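Local structure of structural protein (6WQ0) at residues A74-Y79 against P115-A120. The protein self-assembles into a helical, filamentous nucleocapsid, wrapping around the viral DNA and keeping it in the A-form. Sequence-based numbering, arbitrary orientation.
Sequences AIYQGY and PEILDA. With nucleotides of chain B.
Two tyrosine rings of 74-79 each receive a methyl group from 115-120 over one face. On the Y76 ring it is CG2 of I117, 3.9 Å from the ring centroid. L118 CD2 sits at the edge of this ring, near its plane, 3.7 Å from Y76 CD1. The same L118 methyl lies over a face of the Y79 ring, 3.7 Å from its centroid. L118 CD2 thus touches both rings. Both face contacts are CH-pi interactions. I117 crosses the Y76 ring at about a right angle; its CB is 3.6 Å from Y76 CE1, and its CD1 lies near the hydroxyl end. Y79 has CG anti to the backbone N (chi1 172°), whereas Y76 has CG beside it (chi1 -53°). The two rings therefore leave the helix differently. The Y76 OH is hydrogen-bonded to the backbone N of N114, just before helix 115-126. L63 of helix 50-64 touches both Y76 and I117. The opposite flank of 74-79 meets DNA, where Q77 and A74 pack on DT159 of chain B. The segments cross at -42°, an apolar helix-helix contact in the all-helical rudivirus coat protein, between the inner side of the DNA-contacting helix 71-89 and helix 115-126.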
loop_
_atom_site.group_PDB
_atom_site.type_symbol
_atom_site.label_atom_id
_atom_site.label_comp_id
_atom_site.label_asym_id
_atom_site.label_seq_id
_atom_site.Cartn_x
_atom_site.Cartn_y
_atom_site.Cartn_z
ATOM N N ALA C 74 -65.040 -42.338 -40.710
ATOM C CA ALA C 74 -65.105 -41.330 -39.657
ATOM C C ALA C 74 -66.531 -41.079 -39.202
ATOM O O ALA C 74 -66.780 -40.995 -37.994
ATOM C CB ALA C 74 -64.464 -40.031 -40.135
ATOM N N ILE C 75 -67.478 -41.029 -40.145
ATOM C CA ILE C 75 -68.888 -40.851 -39.806
ATOM C C ILE C 75 -69.257 -41.764 -38.651
ATOM O O ILE C 75 -69.544 -41.310 -37.537
ATOM C CB ILE C 75 -69.773 -41.137 -41.032
ATOM C CG1 ILE C 75 -69.447 -40.188 -42.182
ATOM C CG2 ILE C 75 -71.246 -41.060 -40.677
ATOM C CD1 ILE C 75 -70.143 -40.556 -43.461
ATOM N N TYR C 76 -69.136 -43.069 -38.871
ATOM C CA TYR C 76 -69.548 -44.014 -37.850
ATOM C C TYR C 76 -68.671 -43.912 -36.617
ATOM O O TYR C 76 -69.194 -43.922 -35.498
ATOM C CB TYR C 76 -69.561 -45.418 -38.437
ATOM C CG TYR C 76 -70.388 -45.472 -39.692
ATOM C CD1 TYR C 76 -71.771 -45.516 -39.628
ATOM C CD2 TYR C 76 -69.793 -45.439 -40.940
ATOM C CE1 TYR C 76 -72.533 -45.546 -40.766
ATOM C CE2 TYR C 76 -70.549 -45.468 -42.085
ATOM C CZ TYR C 76 -71.918 -45.520 -41.992
ATOM O OH TYR C 76 -72.673 -45.553 -43.136
ATOM N N GLN C 77 -67.363 -43.715 -36.797
ATOM C CA GLN C 77 -66.514 -43.472 -35.640
ATOM C C GLN C 77 -67.068 -42.328 -34.812
ATOM O O GLN C 77 -67.323 -42.490 -33.612
ATOM C CB GLN C 77 -65.082 -43.176 -36.081
ATOM C CG GLN C 77 -64.300 -44.403 -36.505
ATOM C CD GLN C 77 -63.893 -45.277 -35.342
ATOM O OE1 GLN C 77 -64.059 -44.909 -34.187
ATOM N NE2 GLN C 77 -63.352 -46.441 -35.643
ATOM N N GLY C 78 -67.351 -41.196 -35.460
ATOM C CA GLY C 78 -67.928 -40.080 -34.741
ATOM C C GLY C 78 -69.194 -40.479 -34.020
ATOM O O GLY C 78 -69.312 -40.277 -32.808
ATOM N N TYR C 79 -70.116 -41.131 -34.732
ATOM C CA TYR C 79 -71.348 -41.572 -34.095
ATOM C C TYR C 79 -71.032 -42.404 -32.866
ATOM O O TYR C 79 -71.504 -42.104 -31.762
ATOM C CB TYR C 79 -72.206 -42.365 -35.078
ATOM C CG TYR C 79 -73.412 -43.015 -34.444
ATOM C CD1 TYR C 79 -74.569 -42.291 -34.205
ATOM C CD2 TYR C 79 -73.397 -44.355 -34.083
ATOM C CE1 TYR C 79 -75.664 -42.879 -33.627
ATOM C CE2 TYR C 79 -74.489 -44.947 -33.503
ATOM C CZ TYR C 79 -75.620 -44.206 -33.280
ATOM O OH TYR C 79 -76.709 -44.804 -32.701
ATOM N N PRO C 115 -78.512 -46.680 -41.849
ATOM C CA PRO C 115 -79.143 -47.189 -40.620
ATOM C C PRO C 115 -78.611 -48.541 -40.171
ATOM O O PRO C 115 -78.511 -48.788 -38.964
ATOM C CB PRO C 115 -80.626 -47.260 -41.003
ATOM C CG PRO C 115 -80.780 -46.270 -42.092
ATOM C CD PRO C 115 -79.507 -46.306 -42.866
ATOM N N GLU C 116 -78.263 -49.422 -41.110
ATOM C CA GLU C 116 -77.777 -50.752 -40.754
ATOM C C GLU C 116 -76.443 -50.685 -40.015
ATOM O O GLU C 116 -76.265 -51.336 -38.977
ATOM C CB GLU C 116 -77.653 -51.600 -42.016
ATOM C CG GLU C 116 -77.209 -53.025 -41.778
ATOM C CD GLU C 116 -77.092 -53.813 -43.066
ATOM O OE1 GLU C 116 -77.332 -53.229 -44.144
ATOM O OE2 GLU C 116 -76.759 -55.014 -43.004
ATOM N N ILE C 117 -75.496 -49.901 -40.529
ATOM C CA ILE C 117 -74.207 -49.773 -39.861
ATOM C C ILE C 117 -74.348 -49.008 -38.552
ATOM O O ILE C 117 -73.625 -49.282 -37.588
ATOM C CB ILE C 117 -73.186 -49.116 -40.804
ATOM C CG1 ILE C 117 -73.287 -49.738 -42.193
ATOM C CG2 ILE C 117 -71.779 -49.273 -40.264
ATOM C CD1 ILE C 117 -72.224 -49.280 -43.138
ATOM N N LEU C 118 -75.272 -48.049 -38.482
ATOM C CA LEU C 118 -75.525 -47.373 -37.214
ATOM C C LEU C 118 -76.037 -48.353 -36.167
ATOM O O LEU C 118 -75.630 -48.297 -35.001
ATOM C CB LEU C 118 -76.516 -46.229 -37.414
ATOM C CG LEU C 118 -75.974 -44.967 -38.083
ATOM C CD1 LEU C 118 -76.969 -43.844 -37.963
ATOM C CD2 LEU C 118 -74.656 -44.567 -37.469
ATOM N N ASP C 119 -76.917 -49.271 -36.572
ATOM C CA ASP C 119 -77.386 -50.307 -35.658
ATOM C C ASP C 119 -76.250 -51.220 -35.222
ATOM O O ASP C 119 -76.165 -51.594 -34.049
ATOM C CB ASP C 119 -78.503 -51.121 -36.306
ATOM C CG ASP C 119 -79.737 -50.301 -36.570
ATOM O OD1 ASP C 119 -79.735 -49.102 -36.233
ATOM O OD2 ASP C 119 -80.712 -50.851 -37.117
ATOM N N ALA C 120 -75.363 -51.587 -36.150
ATOM C CA ALA C 120 -74.232 -52.438 -35.786
ATOM C C ALA C 120 -73.307 -51.750 -34.787
ATOM O O ALA C 120 -72.826 -52.380 -33.834
ATOM C CB ALA C 120 -73.457 -52.846 -37.036
ATOM P P DT B 159 -56.276 -43.460 -34.350
ATOM O OP1 DT B 159 -56.022 -44.884 -34.088
ATOM O OP2 DT B 159 -55.690 -42.807 -35.531
ATOM O "O5'" DT B 159 -57.849 -43.209 -34.381
ATOM C "C5'" DT B 159 -58.742 -44.293 -34.517
ATOM C "C4'" DT B 159 -59.978 -43.869 -35.277
ATOM O "O4'" DT B 159 -60.178 -42.458 -35.106
ATOM C "C3'" DT B 159 -59.911 -44.093 -36.780
ATOM O "O3'" DT B 159 -60.744 -45.186 -37.139
ATOM C "C2'" DT B 159 -60.404 -42.772 -37.399
ATOM C "C1'" DT B 159 -60.898 -41.976 -36.205
ATOM N N1 DT B 159 -60.652 -40.508 -36.330
ATOM C C2 DT B 159 -61.703 -39.666 -36.592
ATOM O O2 DT B 159 -62.849 -40.047 -36.724
ATOM N N3 DT B 159 -61.368 -38.351 -36.686
ATOM C C4 DT B 159 -60.119 -37.801 -36.550
ATOM O O4 DT B 159 -59.923 -36.600 -36.659
ATOM C C5 DT B 159 -59.057 -38.739 -36.284
ATOM C C7 DT B 159 -57.649 -38.262 -36.122
ATOM C C6 DT B 159 -59.373 -40.030 -36.187
#